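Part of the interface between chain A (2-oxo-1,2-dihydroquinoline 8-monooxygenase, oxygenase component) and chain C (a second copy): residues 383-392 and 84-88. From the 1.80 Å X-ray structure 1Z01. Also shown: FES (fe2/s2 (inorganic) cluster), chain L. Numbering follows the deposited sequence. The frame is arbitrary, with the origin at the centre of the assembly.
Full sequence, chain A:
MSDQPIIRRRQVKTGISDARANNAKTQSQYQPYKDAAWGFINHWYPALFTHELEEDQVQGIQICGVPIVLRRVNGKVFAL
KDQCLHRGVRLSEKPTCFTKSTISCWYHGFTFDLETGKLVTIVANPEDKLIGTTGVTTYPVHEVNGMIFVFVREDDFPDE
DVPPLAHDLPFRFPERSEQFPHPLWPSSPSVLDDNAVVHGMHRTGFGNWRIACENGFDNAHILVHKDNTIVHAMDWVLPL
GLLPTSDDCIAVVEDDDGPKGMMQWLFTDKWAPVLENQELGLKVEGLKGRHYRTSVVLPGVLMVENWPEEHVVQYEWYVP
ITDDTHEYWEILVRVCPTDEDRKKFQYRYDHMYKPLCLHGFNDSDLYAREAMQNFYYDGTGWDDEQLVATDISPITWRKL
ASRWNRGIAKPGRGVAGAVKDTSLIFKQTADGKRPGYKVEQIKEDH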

# COMPACT_ATOMS: atom_id res chain seq x y z
N ASP A 383 -21.92 -11.61 6.49
CA ASP A 383 -23.18 -12.07 5.92
C ASP A 383 -23.10 -13.55 5.51
O ASP A 383 -24.02 -14.32 5.80
CB ASP A 383 -23.54 -11.25 4.68
CG ASP A 383 -23.90 -9.80 5.00
OD1 ASP A 383 -24.03 -8.99 4.06
OD2 ASP A 383 -24.06 -9.47 6.19
N ASP A 384 -22.01 -13.92 4.84
CA ASP A 384 -21.81 -15.28 4.32
C ASP A 384 -21.19 -16.34 5.23
O ASP A 384 -21.08 -17.50 4.83
CB ASP A 384 -21.00 -15.21 3.03
CG ASP A 384 -21.70 -14.42 1.94
OD1 ASP A 384 -21.13 -14.30 0.84
OD2 ASP A 384 -22.82 -13.93 2.19
N GLU A 385 -20.75 -15.97 6.42
CA GLU A 385 -20.18 -16.97 7.32
C GLU A 385 -21.29 -17.98 7.61
O GLU A 385 -22.47 -17.63 7.60
CB GLU A 385 -19.73 -16.30 8.63
CG GLU A 385 -20.88 -15.69 9.43
CD GLU A 385 -20.41 -14.88 10.63
OE1 GLU A 385 -19.22 -14.93 10.97
OE2 GLU A 385 -21.25 -14.18 11.24
N GLN A 386 -20.93 -19.25 7.83
CA GLN A 386 -21.93 -20.26 8.14
C GLN A 386 -21.63 -20.83 9.52
O GLN A 386 -20.93 -21.82 9.67
CB GLN A 386 -21.95 -21.35 7.06
CG GLN A 386 -22.29 -20.77 5.69
CD GLN A 386 -22.56 -21.81 4.63
OE1 GLN A 386 -23.47 -22.62 4.76
NE2 GLN A 386 -21.78 -21.78 3.55
N LEU A 387 -22.18 -20.17 10.53
CA LEU A 387 -21.97 -20.56 11.91
C LEU A 387 -22.75 -21.80 12.29
O LEU A 387 -23.74 -22.16 11.66
CB LEU A 387 -22.34 -19.39 12.84
CG LEU A 387 -21.63 -18.07 12.47
CD1 LEU A 387 -22.00 -16.99 13.50
CD2 LEU A 387 -20.11 -18.28 12.42
N VAL A 388 -22.27 -22.47 13.34
CA VAL A 388 -22.89 -23.70 13.82
C VAL A 388 -23.19 -23.62 15.31
O VAL A 388 -23.07 -22.55 15.91
CB VAL A 388 -21.98 -24.90 13.52
CG1 VAL A 388 -21.93 -25.13 12.02
CG2 VAL A 388 -20.57 -24.64 14.05
N ALA A 389 -23.56 -24.75 15.90
CA ALA A 389 -23.92 -24.81 17.32
C ALA A 389 -22.92 -24.20 18.29
O ALA A 389 -23.31 -23.49 19.21
CB ALA A 389 -24.20 -26.26 17.71
N THR A 390 -21.63 -24.48 18.09
CA THR A 390 -20.59 -23.96 18.96
C THR A 390 -20.48 -22.44 18.85
O THR A 390 -19.89 -21.79 19.70
CB THR A 390 -19.23 -24.57 18.62
OG1 THR A 390 -19.01 -24.48 17.21
CG2 THR A 390 -19.20 -26.03 19.03
N ASP A 391 -21.07 -21.88 17.81
CA ASP A 391 -21.01 -20.44 17.59
C ASP A 391 -22.01 -19.67 18.42
O ASP A 391 -22.19 -18.46 18.24
CB ASP A 391 -21.16 -20.15 16.11
CG ASP A 391 -19.92 -20.54 15.34
OD1 ASP A 391 -20.04 -21.16 14.26
OD2 ASP A 391 -18.82 -20.22 15.83
N ILE A 392 -22.67 -20.36 19.35
CA ILE A 392 -23.62 -19.72 20.23
C ILE A 392 -22.82 -18.68 21.02
O ILE A 392 -23.35 -17.65 21.42
CB ILE A 392 -24.26 -20.74 21.22
CG1 ILE A 392 -25.27 -20.05 22.13
CG2 ILE A 392 -23.17 -21.41 22.06
CD1 ILE A 392 -26.42 -19.40 21.40
FE1 FES L . -13.91 -22.51 11.48
FE2 FES L . -12.71 -23.37 9.32
S1 FES L . -13.71 -24.56 10.84
S2 FES L . -12.89 -21.28 9.95
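Chain C, residues 84-88: CLHRG

Residues 84-88 of chain C carry no regular helix or strand; they form a tight turn at the [2Fe-2S] cluster, and their backbone passes closest to chain A at C:Leu85 and C:His86. The nearest CA pairs run in reversed order, A:Glu385 with C:Arg87 (CA to CA 5.2 Å) and A:Gln386 with C:His86 (CA to CA 4.8 Å). Together the two stretches bury 344 Å². Chain A enters on the last turn of a helix, A:Asp383 and A:Asp384. A:Asp383 stays out of reach, while the carbonyl of A:Asp384 contributes through water 1, which donates to A:Asp384 O (2.8 Å) and to C:Leu85 O (2.6 Å) and accepts from A:Gln386 NE2 (3.1 Å). A:Glu385 leaves helical geometry at psi 148°, and from here chain A runs extended past the turn. Its CA lies 3.5 Å from C:His86 O, and its carboxylate reaches C:Arg87 in a long salt bridge, A:Glu385 OE1 to C:Arg87 NE 3.9 Å; the oxygen lies well out of the guanidinium plane, so the attraction is one of charge. A:Gln386 makes the direct backbone link: A:Gln386 N donates to C:His86 O at 3.0 Å. Its side chain lies against C:Leu85, with A:Gln386 CB 3.5 Å from C:Leu85 O. A:Gln386 O faces the edge of the C:His86 ring but is buried without a hydrogen-bond partner. A:Leu387 points its CA-to-CB bond away, yet its m,t rotamer brings CD2 back to 3.9 Å from both C:His86 NE2 and C:Arg87 CD. A:Val388 CG2 follows at 4.3 Å from C:His86 NE2. The chain then bends through a 3-10 segment, 389-391, with A:Asp391 N bonded to A:Val388 O (2.8 Å); A:Ala389 makes no contact. This bend presents A:Asp391 toward C:His86, whose NE2 donates to A:Asp391 OD1 at 2.6 Å in a nearly straight bond (167°). A:Val388 N donates to the same A:Asp391 OD1 at 2.7 Å and so helps hold the carboxylate in place. The other oxygen, A:Asp391 OD2, lies 2.9 Å from water 2, which accepts from C:Arg87 NH2 (2.7 Å). On its other nitrogen the imidazole is a ligand, C:His86 ND1 to FE1 2.3 Å, so a single ring joins the cluster to A:Asp391; C:Cys84 SG binds FE2 at 2.3 Å. A:Ile392 begins the next helix, out of reach of chain C.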

# COMPACT_ATOMS: atom_id res chain seq x y z
N CYS C 84 -12.56 -22.17 3.87
CA CYS C 84 -13.44 -22.88 4.77
C CYS C 84 -14.78 -22.16 4.72
O CYS C 84 -14.81 -20.94 4.83
CB CYS C 84 -12.88 -22.85 6.19
SG CYS C 84 -13.83 -23.82 7.34
N LEU C 85 -15.86 -22.90 4.52
CA LEU C 85 -17.17 -22.27 4.45
C LEU C 85 -17.68 -21.81 5.82
O LEU C 85 -18.69 -21.13 5.90
CB LEU C 85 -18.19 -23.22 3.79
CG LEU C 85 -18.51 -24.59 4.38
CD1 LEU C 85 -19.45 -24.44 5.57
CD2 LEU C 85 -19.16 -25.46 3.31
N HIS C 86 -16.98 -22.18 6.89
CA HIS C 86 -17.39 -21.75 8.23
C HIS C 86 -17.07 -20.27 8.40
O HIS C 86 -17.96 -19.43 8.33
CB HIS C 86 -16.65 -22.53 9.33
CG HIS C 86 -17.04 -22.14 10.72
ND1 HIS C 86 -16.14 -22.11 11.76
CD2 HIS C 86 -18.23 -21.78 11.24
CE1 HIS C 86 -16.77 -21.75 12.87
NE2 HIS C 86 -18.04 -21.54 12.58
N ARG C 87 -15.79 -19.94 8.62
CA ARG C 87 -15.43 -18.54 8.78
C ARG C 87 -14.35 -18.03 7.83
O ARG C 87 -13.58 -17.11 8.16
CB ARG C 87 -15.09 -18.26 10.25
CG ARG C 87 -16.29 -18.60 11.14
CD ARG C 87 -16.18 -18.08 12.55
NE ARG C 87 -16.13 -16.63 12.59
CZ ARG C 87 -16.14 -15.91 13.71
NH1 ARG C 87 -16.07 -14.59 13.66
NH2 ARG C 87 -16.21 -16.53 14.88
N GLY C 88 -14.30 -18.64 6.66
CA GLY C 88 -13.40 -18.22 5.59
C GLY C 88 -11.89 -18.23 5.64
O GLY C 88 -11.27 -17.48 4.88
O HOH W 1 -19.55 -19.63 3.90
O HOH W 2 -16.17 -19.23 15.36